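Local coordinates for mutual gliding-motility protein MglA (Myxococcus xanthus DK 1622, PDB 6H17) that binds and hydrolyses GTP as an intracellular switch that coordinates social and adventurous gliding motility and controls the direction and speed of gliding, at residues A[149-154]-A[163-168]; A[135-140]-A[177-182]. All coordinates share one frame; numbering follows the deposited sequence.

Interaction 1 of 2, residues A[149-154]-A[163-168]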
# COMPACT_ATOMS: atom_id res chain seq x y z
N VAL A 149 -18.23 -4.66 8.51
CA VAL A 149 -18.83 -3.40 8.96
C VAL A 149 -19.35 -2.63 7.75
O VAL A 149 -18.87 -2.80 6.63
CB VAL A 149 -17.70 -2.64 9.70
CG1 VAL A 149 -18.07 -1.20 10.01
CG2 VAL A 149 -17.34 -3.39 10.98
N THR A 150 -20.35 -1.79 7.95
CA THR A 150 -20.85 -1.03 6.81
C THR A 150 -19.79 -0.03 6.33
O THR A 150 -18.91 0.38 7.09
CB THR A 150 -22.14 -0.28 7.14
OG1 THR A 150 -21.83 0.82 8.00
CG2 THR A 150 -23.16 -1.17 7.79
N VAL A 151 -19.88 0.35 5.06
CA VAL A 151 -18.89 1.27 4.51
C VAL A 151 -18.93 2.60 5.25
O VAL A 151 -17.90 3.20 5.55
CB VAL A 151 -19.10 1.46 2.99
CG1 VAL A 151 -18.20 2.59 2.49
CG2 VAL A 151 -18.82 0.18 2.26
N GLU A 152 -20.13 3.09 5.56
CA GLU A 152 -20.25 4.34 6.28
C GLU A 152 -19.56 4.26 7.63
O GLU A 152 -18.90 5.21 8.06
CB GLU A 152 -21.72 4.70 6.46
CG GLU A 152 -21.95 6.06 7.09
CD GLU A 152 -23.42 6.38 7.28
OE1 GLU A 152 -23.72 7.52 7.70
OE2 GLU A 152 -24.27 5.51 7.02
N GLU A 153 -19.70 3.13 8.32
CA GLU A 153 -19.04 2.97 9.61
C GLU A 153 -17.52 2.84 9.46
O GLU A 153 -16.77 3.33 10.32
CB GLU A 153 -19.61 1.76 10.35
CG GLU A 153 -21.01 1.94 10.84
CD GLU A 153 -21.72 0.59 11.03
OE1 GLU A 153 -22.93 0.62 11.28
OE2 GLU A 153 -21.08 -0.47 10.92
N MET A 154 -17.05 2.20 8.39
CA MET A 154 -15.61 2.15 8.13
C MET A 154 -15.05 3.56 7.93
O MET A 154 -13.99 3.90 8.47
CB MET A 154 -15.33 1.32 6.88
CG MET A 154 -15.59 -0.17 7.03
SD MET A 154 -14.50 -1.09 8.15
CE MET A 154 -13.02 -1.20 7.18
N ILE A 163 -9.87 11.19 2.77
CA ILE A 163 -8.96 10.88 1.67
C ILE A 163 -9.58 9.80 0.79
O ILE A 163 -10.62 9.21 1.15
CB ILE A 163 -7.55 10.57 2.18
CG1 ILE A 163 -7.55 9.53 3.28
CG2 ILE A 163 -6.88 11.84 2.75
CD1 ILE A 163 -7.61 8.15 2.79
N PRO A 164 -9.01 9.51 -0.37
CA PRO A 164 -9.68 8.58 -1.29
C PRO A 164 -9.84 7.21 -0.66
O PRO A 164 -8.91 6.69 -0.04
CB PRO A 164 -8.74 8.55 -2.50
CG PRO A 164 -8.06 9.89 -2.46
CD PRO A 164 -7.84 10.15 -0.99
N GLU A 165 -11.02 6.61 -0.83
CA GLU A 165 -11.35 5.33 -0.22
C GLU A 165 -11.99 4.42 -1.26
O GLU A 165 -12.74 4.89 -2.13
CB GLU A 165 -12.29 5.49 0.97
CG GLU A 165 -13.61 6.17 0.63
CD GLU A 165 -14.55 6.26 1.81
OE1 GLU A 165 -14.11 6.57 2.94
OE2 GLU A 165 -15.75 5.99 1.63
N TYR A 166 -11.69 3.13 -1.18
CA TYR A 166 -12.19 2.14 -2.13
C TYR A 166 -12.64 0.89 -1.40
O TYR A 166 -11.89 0.33 -0.59
CB TYR A 166 -11.11 1.78 -3.17
CG TYR A 166 -10.82 2.96 -4.04
CD1 TYR A 166 -11.57 3.19 -5.17
CD2 TYR A 166 -9.83 3.87 -3.70
CE1 TYR A 166 -11.34 4.30 -5.97
CE2 TYR A 166 -9.60 4.98 -4.49
CZ TYR A 166 -10.36 5.18 -5.60
OH TYR A 166 -10.12 6.31 -6.40
N GLN A 167 -13.84 0.42 -1.72
CA GLN A 167 -14.29 -0.91 -1.32
C GLN A 167 -13.53 -1.96 -2.11
O GLN A 167 -13.31 -1.79 -3.32
CB GLN A 167 -15.77 -1.08 -1.65
CG GLN A 167 -16.70 -0.33 -0.77
CD GLN A 167 -18.11 -0.86 -0.93
OE1 GLN A 167 -18.40 -2.02 -0.63
NE2 GLN A 167 -18.99 -0.02 -1.43
N ALA A 168 -13.17 -3.06 -1.46
CA ALA A 168 -12.44 -4.12 -2.15
C ALA A 168 -12.83 -5.51 -1.69
O ALA A 168 -13.29 -5.73 -0.56
CB ALA A 168 -10.94 -3.96 -1.99

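Interaction 2 of 2, residues A[135-140]-A[177-182]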
# COMPACT_ATOMS: atom_id res chain seq x y z
N PRO A 135 0.93 11.09 -0.28
CA PRO A 135 -0.07 10.36 -1.06
C PRO A 135 -0.55 9.12 -0.30
O PRO A 135 0.26 8.29 0.13
CB PRO A 135 0.69 9.98 -2.33
CG PRO A 135 1.63 11.16 -2.50
CD PRO A 135 2.10 11.46 -1.11
N TYR A 136 -1.87 9.01 -0.14
CA TYR A 136 -2.44 8.04 0.79
C TYR A 136 -3.87 7.72 0.38
O TYR A 136 -4.68 8.62 0.18
CB TYR A 136 -2.39 8.63 2.21
CG TYR A 136 -3.19 7.87 3.25
CD1 TYR A 136 -3.15 6.50 3.31
CD2 TYR A 136 -3.99 8.54 4.16
CE1 TYR A 136 -3.89 5.79 4.23
CE2 TYR A 136 -4.74 7.84 5.11
CZ TYR A 136 -4.68 6.47 5.12
OH TYR A 136 -5.40 5.71 6.03
N VAL A 137 -4.16 6.43 0.25
CA VAL A 137 -5.48 5.92 -0.10
C VAL A 137 -5.81 4.82 0.88
O VAL A 137 -4.93 4.06 1.30
CB VAL A 137 -5.49 5.38 -1.54
CG1 VAL A 137 -6.82 4.71 -1.89
CG2 VAL A 137 -5.16 6.52 -2.53
N ILE A 138 -7.08 4.71 1.25
CA ILE A 138 -7.55 3.66 2.14
C ILE A 138 -8.46 2.70 1.39
O ILE A 138 -9.31 3.12 0.59
CB ILE A 138 -8.22 4.23 3.41
CG1 ILE A 138 -8.47 3.09 4.42
CG2 ILE A 138 -9.49 4.98 3.11
CD1 ILE A 138 -8.63 3.59 5.87
N GLN A 139 -8.29 1.42 1.67
CA GLN A 139 -9.09 0.35 1.08
C GLN A 139 -9.85 -0.38 2.17
O GLN A 139 -9.26 -0.83 3.15
CB GLN A 139 -8.17 -0.62 0.35
CG GLN A 139 -8.92 -1.72 -0.38
CD GLN A 139 -8.00 -2.74 -0.99
OE1 GLN A 139 -7.68 -3.75 -0.37
NE2 GLN A 139 -7.54 -2.47 -2.22
N TYR A 140 -11.16 -0.51 1.99
CA TYR A 140 -11.99 -1.30 2.90
C TYR A 140 -12.15 -2.67 2.26
O TYR A 140 -13.03 -2.89 1.43
CB TYR A 140 -13.34 -0.63 3.13
CG TYR A 140 -13.27 0.83 3.56
CD1 TYR A 140 -12.30 1.28 4.46
CD2 TYR A 140 -14.15 1.76 3.04
CE1 TYR A 140 -12.25 2.63 4.85
CE2 TYR A 140 -14.10 3.09 3.41
CZ TYR A 140 -13.14 3.51 4.32
OH TYR A 140 -13.06 4.84 4.70
N PHE A 177 -7.43 -2.58 -8.70
CA PHE A 177 -6.78 -1.64 -9.61
C PHE A 177 -7.20 -0.20 -9.34
O PHE A 177 -6.37 0.71 -9.50
CB PHE A 177 -7.01 -2.03 -11.08
CG PHE A 177 -6.13 -3.14 -11.56
CD1 PHE A 177 -4.76 -2.97 -11.62
CD2 PHE A 177 -6.66 -4.34 -11.97
CE1 PHE A 177 -3.94 -3.99 -12.08
CE2 PHE A 177 -5.85 -5.37 -12.42
CZ PHE A 177 -4.47 -5.18 -12.46
N ASP A 178 -8.44 0.04 -8.94
CA ASP A 178 -8.83 1.42 -8.64
C ASP A 178 -8.00 1.99 -7.49
O ASP A 178 -7.59 3.15 -7.52
CB ASP A 178 -10.31 1.52 -8.29
CG ASP A 178 -11.21 1.45 -9.49
OD1 ASP A 178 -10.72 1.48 -10.65
OD2 ASP A 178 -12.44 1.40 -9.27
N THR A 179 -7.76 1.18 -6.46
CA THR A 179 -6.95 1.62 -5.33
C THR A 179 -5.54 1.96 -5.79
O THR A 179 -5.00 3.03 -5.45
CB THR A 179 -6.89 0.50 -4.28
OG1 THR A 179 -8.18 0.22 -3.75
CG2 THR A 179 -5.99 0.85 -3.11
N LEU A 180 -4.92 1.05 -6.54
CA LEU A 180 -3.55 1.26 -7.01
C LEU A 180 -3.46 2.49 -7.90
O LEU A 180 -2.54 3.31 -7.75
CB LEU A 180 -3.10 0.02 -7.78
CG LEU A 180 -1.73 0.14 -8.49
CD1 LEU A 180 -0.62 0.30 -7.46
CD2 LEU A 180 -1.47 -1.09 -9.36
N LYS A 181 -4.36 2.62 -8.87
CA LYS A 181 -4.28 3.73 -9.80
C LYS A 181 -4.46 5.05 -9.07
O LYS A 181 -3.85 6.05 -9.44
CB LYS A 181 -5.30 3.56 -10.91
CG LYS A 181 -4.93 2.45 -11.88
CD LYS A 181 -6.09 2.02 -12.77
CE LYS A 181 -5.61 1.10 -13.89
NZ LYS A 181 -4.14 0.81 -13.84
N ALA A 182 -5.29 5.07 -8.03
CA ALA A 182 -5.50 6.31 -7.28
C ALA A 182 -4.22 6.76 -6.58
O ALA A 182 -3.82 7.92 -6.67
CB ALA A 182 -6.65 6.15 -6.28

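Interaction 1 of 2, residues A[149-154]-A[163-168]
Val151 lays one methyl, CG2, squarely on the flat face of the Gln167 side-chain amide. CG2 stands directly above the amide carbon CD of Gln167 at 3.4 Å and is 3.7 Å from both OE1 and NE2 of that amide, so the methyl meets the face, while OE1 takes a weak hydrogen bond from Arg143 NE. The two side chains cross at about a right angle. At Gln167 the chain leaves with CG beside the backbone N (chi1 -73°) and then runs extended, which carries the amide out to the first turn of the helix. Valine suits this place because its short branched chain sets one methyl over the amide; the other, CG1, only skirts Glu165, with 4.3 Å from Val151 CG1 to Glu165 OE2.

The polar work of Glu165 is done with residues beyond 149-154 and 163-168. Its OE1 is hydrogen-bonded to Tyr140 and Asn159, and its OE2 forms a salt bridge with Arg155 of the same helix that carries Val151.

Within 149-154, Thr150 and Glu153 make a capping box at the helix start. Thr150 OG1 accepts from Glu153 N at 3.2 Å, while the return bond from Thr150 N to Glu153 OE2 is weak. Threonine serves well at an N-cap because its short hydroxyl can reach back to an otherwise unbonded amide of the first turn.

Overall, this is a surface contact within a right-handed beta-alpha-beta crossover of the Ras-like GTPase fold, where helix 151-158 links the parallel strands 136-141 and 165-167.

Interaction 2 of 2, residues A[135-140]-A[177-182]
Gln139 and Thr179 are joined by the one hydrogen bond between strand 136-140 and helix 177-182. Gln139 NE2 donates to Thr179 OG1 over 3.2 Å, nearly straight at 173°, and the hydroxyl lies almost in the plane of the amide, where an N-H points. The extended glutamine chain, with CG anti to the backbone N (chi1 -176°), spans the gap from strand to helix and meets the threonine at about a right angle. Both polar ends have second partners: Asn28 is bonded to Gln139 OE1, and Thr179 OG1 also bonds the carbonyl of Gly175 one turn back. An alanine here would remove the amide, and Asn28 and the buried Thr179 hydroxyl would probably each lose a partner.

The apolar half lies two residues earlier on the strand. Val137 uses both branches: CG1 meets Thr179 CG2 at 4.1 Å, while CG2 packs against Ala182 CB. Threonine is apt because it gives its hydroxyl to Gln139 and its methyl to Val137; alanine is apt because its small side chain lets the helix come near the strand, their axes 8.7 Å apart.

Helix 176-193, near the C-terminus, thus packs on the sheet of the Ras-like GTPase fold, nearly antiparallel to strand 136-141. Two ordinary methyl contacts join a run of hydrogen bonds from Asn28 through the buried Gln139 and Thr179 to Gly175; the nearly straight amide bond probably tolerates less shift between helix and sheet than the methyls do.

How the interactions relate
Interaction 2 is a buried contact closer to the centre of the chain, whereas interaction 1 lies at the surface, nested within the chain loop that interaction 2 closes. Both rest on the same sheet, in which strands 136-141 and 165-167 are parallel neighbours, and each joins a helix to one of them. Strand 165-167 links the two: Glu165 is hydrogen-bonded to Tyr140, and the next residue, Tyr166, turns its side chain to Val137, Thr179 and Ala182, under helix 176-193. Their chemistry follows their place: the buried contact combines methyl packing with a paired amide and hydroxyl, while the outer one sets a single valine against polar side chains, with charges engaged nearby.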